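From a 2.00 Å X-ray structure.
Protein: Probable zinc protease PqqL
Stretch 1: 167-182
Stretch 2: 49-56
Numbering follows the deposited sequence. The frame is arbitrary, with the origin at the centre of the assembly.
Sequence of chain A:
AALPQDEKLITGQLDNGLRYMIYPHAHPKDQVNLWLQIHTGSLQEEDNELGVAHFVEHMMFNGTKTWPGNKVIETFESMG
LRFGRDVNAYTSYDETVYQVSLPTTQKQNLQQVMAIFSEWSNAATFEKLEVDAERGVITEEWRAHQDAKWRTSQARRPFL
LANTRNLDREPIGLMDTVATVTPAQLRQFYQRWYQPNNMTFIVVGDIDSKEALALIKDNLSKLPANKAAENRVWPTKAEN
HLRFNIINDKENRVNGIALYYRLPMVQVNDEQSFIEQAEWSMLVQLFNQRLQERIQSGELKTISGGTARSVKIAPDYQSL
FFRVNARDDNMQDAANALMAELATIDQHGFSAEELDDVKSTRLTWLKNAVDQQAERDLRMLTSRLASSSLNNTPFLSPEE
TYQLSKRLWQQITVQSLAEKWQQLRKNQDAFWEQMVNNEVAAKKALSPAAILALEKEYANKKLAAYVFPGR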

# COMPACT_ATOMS: atom_id res chain seq x y z
N LEU A 167 -13.02 -1.50 7.18
CA LEU A 167 -13.95 -0.43 7.55
C LEU A 167 -14.06 -0.31 9.09
O LEU A 167 -14.02 0.79 9.62
CB LEU A 167 -15.34 -0.68 6.90
CG LEU A 167 -16.49 0.31 7.24
CD1 LEU A 167 -16.28 1.68 6.57
CD2 LEU A 167 -17.85 -0.27 6.82
N ASP A 168 -14.14 -1.43 9.79
CA ASP A 168 -14.29 -1.49 11.24
C ASP A 168 -12.96 -1.56 12.04
O ASP A 168 -13.00 -1.70 13.27
CB ASP A 168 -15.16 -2.71 11.58
CG ASP A 168 -16.55 -2.62 10.97
OD1 ASP A 168 -17.32 -1.73 11.38
OD2 ASP A 168 -16.87 -3.44 10.08
N ARG A 169 -11.81 -1.51 11.34
CA ARG A 169 -10.50 -1.71 11.96
C ARG A 169 -9.41 -0.69 11.57
O ARG A 169 -8.28 -1.10 11.28
CB ARG A 169 -10.01 -3.15 11.69
CG ARG A 169 -10.83 -4.26 12.38
CD ARG A 169 -10.81 -4.12 13.90
NE ARG A 169 -11.52 -5.19 14.60
CZ ARG A 169 -12.82 -5.18 14.87
NH1 ARG A 169 -13.57 -4.16 14.48
NH2 ARG A 169 -13.37 -6.18 15.54
N GLU A 170 -9.71 0.62 11.65
CA GLU A 170 -8.70 1.66 11.40
C GLU A 170 -7.57 1.49 12.46
O GLU A 170 -7.88 1.33 13.65
CB GLU A 170 -9.31 3.06 11.49
CG GLU A 170 -8.59 4.10 10.65
CD GLU A 170 -8.74 5.54 11.10
OE1 GLU A 170 -9.76 5.87 11.74
OE2 GLU A 170 -7.83 6.35 10.80
N PRO A 171 -6.27 1.44 12.06
CA PRO A 171 -5.20 1.13 13.03
C PRO A 171 -5.14 1.96 14.32
O PRO A 171 -4.85 1.39 15.37
CB PRO A 171 -3.92 1.27 12.20
CG PRO A 171 -4.35 0.94 10.81
CD PRO A 171 -5.74 1.52 10.68
N ILE A 172 -5.45 3.27 14.29
CA ILE A 172 -5.43 4.10 15.52
C ILE A 172 -6.42 3.58 16.60
O ILE A 172 -6.18 3.79 17.80
CB ILE A 172 -5.63 5.62 15.21
CG1 ILE A 172 -5.32 6.52 16.44
CG2 ILE A 172 -7.04 5.92 14.65
CD1 ILE A 172 -3.79 6.70 16.81
N GLY A 173 -7.49 2.91 16.17
CA GLY A 173 -8.52 2.37 17.05
C GLY A 173 -9.38 3.44 17.71
O GLY A 173 -9.64 4.49 17.11
N LEU A 174 -9.81 3.17 18.96
CA LEU A 174 -10.68 4.07 19.74
C LEU A 174 -9.91 4.64 20.92
O LEU A 174 -9.21 3.89 21.59
CB LEU A 174 -11.91 3.33 20.29
CG LEU A 174 -12.88 2.62 19.34
CD1 LEU A 174 -14.14 2.22 20.11
CD2 LEU A 174 -13.30 3.49 18.15
N MET A 175 -10.09 5.95 21.20
CA MET A 175 -9.39 6.60 22.32
C MET A 175 -9.85 6.08 23.66
O MET A 175 -9.08 6.10 24.61
CB MET A 175 -9.47 8.13 22.25
CG MET A 175 -8.74 8.72 21.04
SD MET A 175 -7.00 8.22 20.91
CE MET A 175 -7.09 6.94 19.66
N ASP A 176 -11.09 5.56 23.72
CA ASP A 176 -11.67 4.96 24.91
C ASP A 176 -11.01 3.61 25.21
O ASP A 176 -10.86 3.25 26.37
CB ASP A 176 -13.20 4.89 24.81
CG ASP A 176 -13.84 6.27 24.68
OD1 ASP A 176 -13.98 6.77 23.54
OD2 ASP A 176 -14.19 6.87 25.73
N THR A 177 -10.55 2.89 24.16
CA THR A 177 -9.80 1.63 24.35
C THR A 177 -8.37 1.99 24.81
O THR A 177 -7.86 1.39 25.75
CB THR A 177 -9.84 0.79 23.07
OG1 THR A 177 -11.20 0.51 22.76
CG2 THR A 177 -9.06 -0.53 23.22
N VAL A 178 -7.76 3.01 24.17
CA VAL A 178 -6.42 3.54 24.47
C VAL A 178 -6.32 3.98 25.96
O VAL A 178 -5.32 3.69 26.62
CB VAL A 178 -6.02 4.65 23.45
CG1 VAL A 178 -4.79 5.46 23.89
CG2 VAL A 178 -5.80 4.06 22.06
N ALA A 179 -7.40 4.59 26.49
CA ALA A 179 -7.48 5.07 27.87
C ALA A 179 -7.67 3.98 28.93
O ALA A 179 -7.17 4.14 30.04
CB ALA A 179 -8.60 6.10 27.99
N THR A 180 -8.39 2.87 28.60
CA THR A 180 -8.78 1.81 29.54
C THR A 180 -8.08 0.45 29.42
O THR A 180 -8.09 -0.31 30.39
CB THR A 180 -10.29 1.58 29.46
OG1 THR A 180 -10.62 1.16 28.14
CG2 THR A 180 -11.11 2.81 29.86
N VAL A 181 -7.51 0.12 28.25
CA VAL A 181 -6.83 -1.17 28.01
C VAL A 181 -5.75 -1.42 29.08
O VAL A 181 -4.93 -0.54 29.37
CB VAL A 181 -6.32 -1.33 26.55
CG1 VAL A 181 -5.13 -0.42 26.24
CG2 VAL A 181 -6.01 -2.79 26.21
N THR A 182 -5.81 -2.57 29.74
CA THR A 182 -4.87 -2.89 30.82
C THR A 182 -3.55 -3.39 30.27
O THR A 182 -3.54 -3.99 29.18
CB THR A 182 -5.47 -3.93 31.81
OG1 THR A 182 -5.49 -5.22 31.21
CG2 THR A 182 -6.86 -3.54 32.35
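Stretch 2 49-56: ELGVAHFV

Stretch 2 meets stretch 1 where two tight turns face each other. A type II turn from Glu-49 to Val-52, closed by Val-52 N to Glu-49 O (3.0 Å), leads into a helix that starts at Val-52 with Gly-51 as N-cap; opposite it, the type I turn Glu-170 to Gly-173 precedes the helix 175-180. The closest pair of CA atoms across the stretches is that of two glycines, Gly-51 CA lying 3.6 Å from Gly-173 CA. Neither could carry a CB here: on Gly-51 it would clash with Ile-172 O, and on Gly-173 with Leu-50 O and Gly-51 N. The single direct hydrogen bond between the stretches, Leu-174 N to Leu-50 O (3.2 Å), is nearly straight.

Leu-50, chi1 m and chi2 t, points toward stretch 1 and loses the most surface to it. In this rotamer CD1 packs 3.8 Å from Leu-174 CG, while CD2 lies over one face of the Arg-169 guanidinium, 3.5 Å from NH1. That guanidinium is held by its own backbone neighbour, NH1 donating to Asp-168 O at 2.8 Å.

Along the helix, Val-52 (t) brings CG2 to 3.8 Å from Val-181 CG2. Phe-55, chi1 t at -156°, directs its ring to the end of the stretch 1 helix: CE2 is 3.7 Å from Val-181 CG1 and 3.4 Å from Val-178 O, which lies at the ring edge. His-54, also t, reaches the other turn, with CE1 3.6 Å from Ile-172 CD1. Although the CA-to-CB bond of Ile-172 points away, its t, p conformation brings CD1 back to the imidazole.

Water molecules also bridge the stretches. One molecule joins His-54 ND1, Gly-51 O and Ile-172 O, each at 2.8 Å; another accepts from Leu-50 N (3.0 Å) and contacts Thr-177 OG1 (2.7 Å), whose side chain is m.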

# COMPACT_ATOMS: atom_id res chain seq x y z
N GLU A 49 -10.55 -4.66 21.53
CA GLU A 49 -9.12 -4.43 21.30
C GLU A 49 -8.82 -3.37 20.24
O GLU A 49 -7.72 -3.38 19.68
CB GLU A 49 -8.44 -5.75 20.87
CG GLU A 49 -8.37 -6.84 21.93
CD GLU A 49 -7.74 -8.14 21.45
OE1 GLU A 49 -7.94 -8.50 20.27
OE2 GLU A 49 -7.06 -8.80 22.26
N LEU A 50 -9.75 -2.46 19.96
CA LEU A 50 -9.58 -1.45 18.90
C LEU A 50 -8.43 -0.46 19.16
O LEU A 50 -8.55 0.45 19.99
CB LEU A 50 -10.91 -0.74 18.58
CG LEU A 50 -12.11 -1.68 18.33
CD1 LEU A 50 -13.39 -0.91 18.15
CD2 LEU A 50 -11.86 -2.64 17.19
N GLY A 51 -7.34 -0.65 18.41
CA GLY A 51 -6.11 0.14 18.49
C GLY A 51 -5.01 -0.51 19.31
O GLY A 51 -3.97 0.11 19.58
N VAL A 52 -5.23 -1.77 19.72
CA VAL A 52 -4.29 -2.54 20.54
C VAL A 52 -3.06 -2.97 19.72
O VAL A 52 -1.95 -2.93 20.26
CB VAL A 52 -4.99 -3.70 21.31
CG1 VAL A 52 -4.01 -4.73 21.83
CG2 VAL A 52 -5.83 -3.15 22.45
N ALA A 53 -3.22 -3.33 18.42
CA ALA A 53 -2.05 -3.68 17.60
C ALA A 53 -1.06 -2.50 17.55
O ALA A 53 0.14 -2.71 17.70
CB ALA A 53 -2.48 -4.06 16.18
N HIS A 54 -1.59 -1.26 17.40
CA HIS A 54 -0.83 -0.01 17.33
C HIS A 54 -0.24 0.35 18.70
O HIS A 54 0.89 0.83 18.78
CB HIS A 54 -1.71 1.10 16.72
CG HIS A 54 -1.10 2.47 16.71
ND1 HIS A 54 -1.67 3.50 17.44
CD2 HIS A 54 -0.02 2.95 16.06
CE1 HIS A 54 -0.90 4.56 17.22
NE2 HIS A 54 0.10 4.27 16.40
N PHE A 55 -1.01 0.12 19.78
CA PHE A 55 -0.57 0.37 21.16
C PHE A 55 0.62 -0.58 21.49
O PHE A 55 1.64 -0.11 21.99
CB PHE A 55 -1.72 0.20 22.17
CG PHE A 55 -1.61 0.93 23.50
CD1 PHE A 55 -0.40 0.95 24.21
CD2 PHE A 55 -2.72 1.53 24.09
CE1 PHE A 55 -0.30 1.62 25.44
CE2 PHE A 55 -2.62 2.19 25.32
CZ PHE A 55 -1.41 2.22 25.99
N VAL A 56 0.51 -1.89 21.12
CA VAL A 56 1.58 -2.89 21.31
C VAL A 56 2.89 -2.42 20.64
O VAL A 56 3.95 -2.51 21.26
CB VAL A 56 1.16 -4.34 20.86
CG1 VAL A 56 2.37 -5.26 20.68
CG2 VAL A 56 0.17 -4.95 21.85
O HOH W 1 -12.14 -1.76 21.61
O HOH W 2 -3.86 2.85 19.04
O HOH W 3 -4.01 -1.06 15.91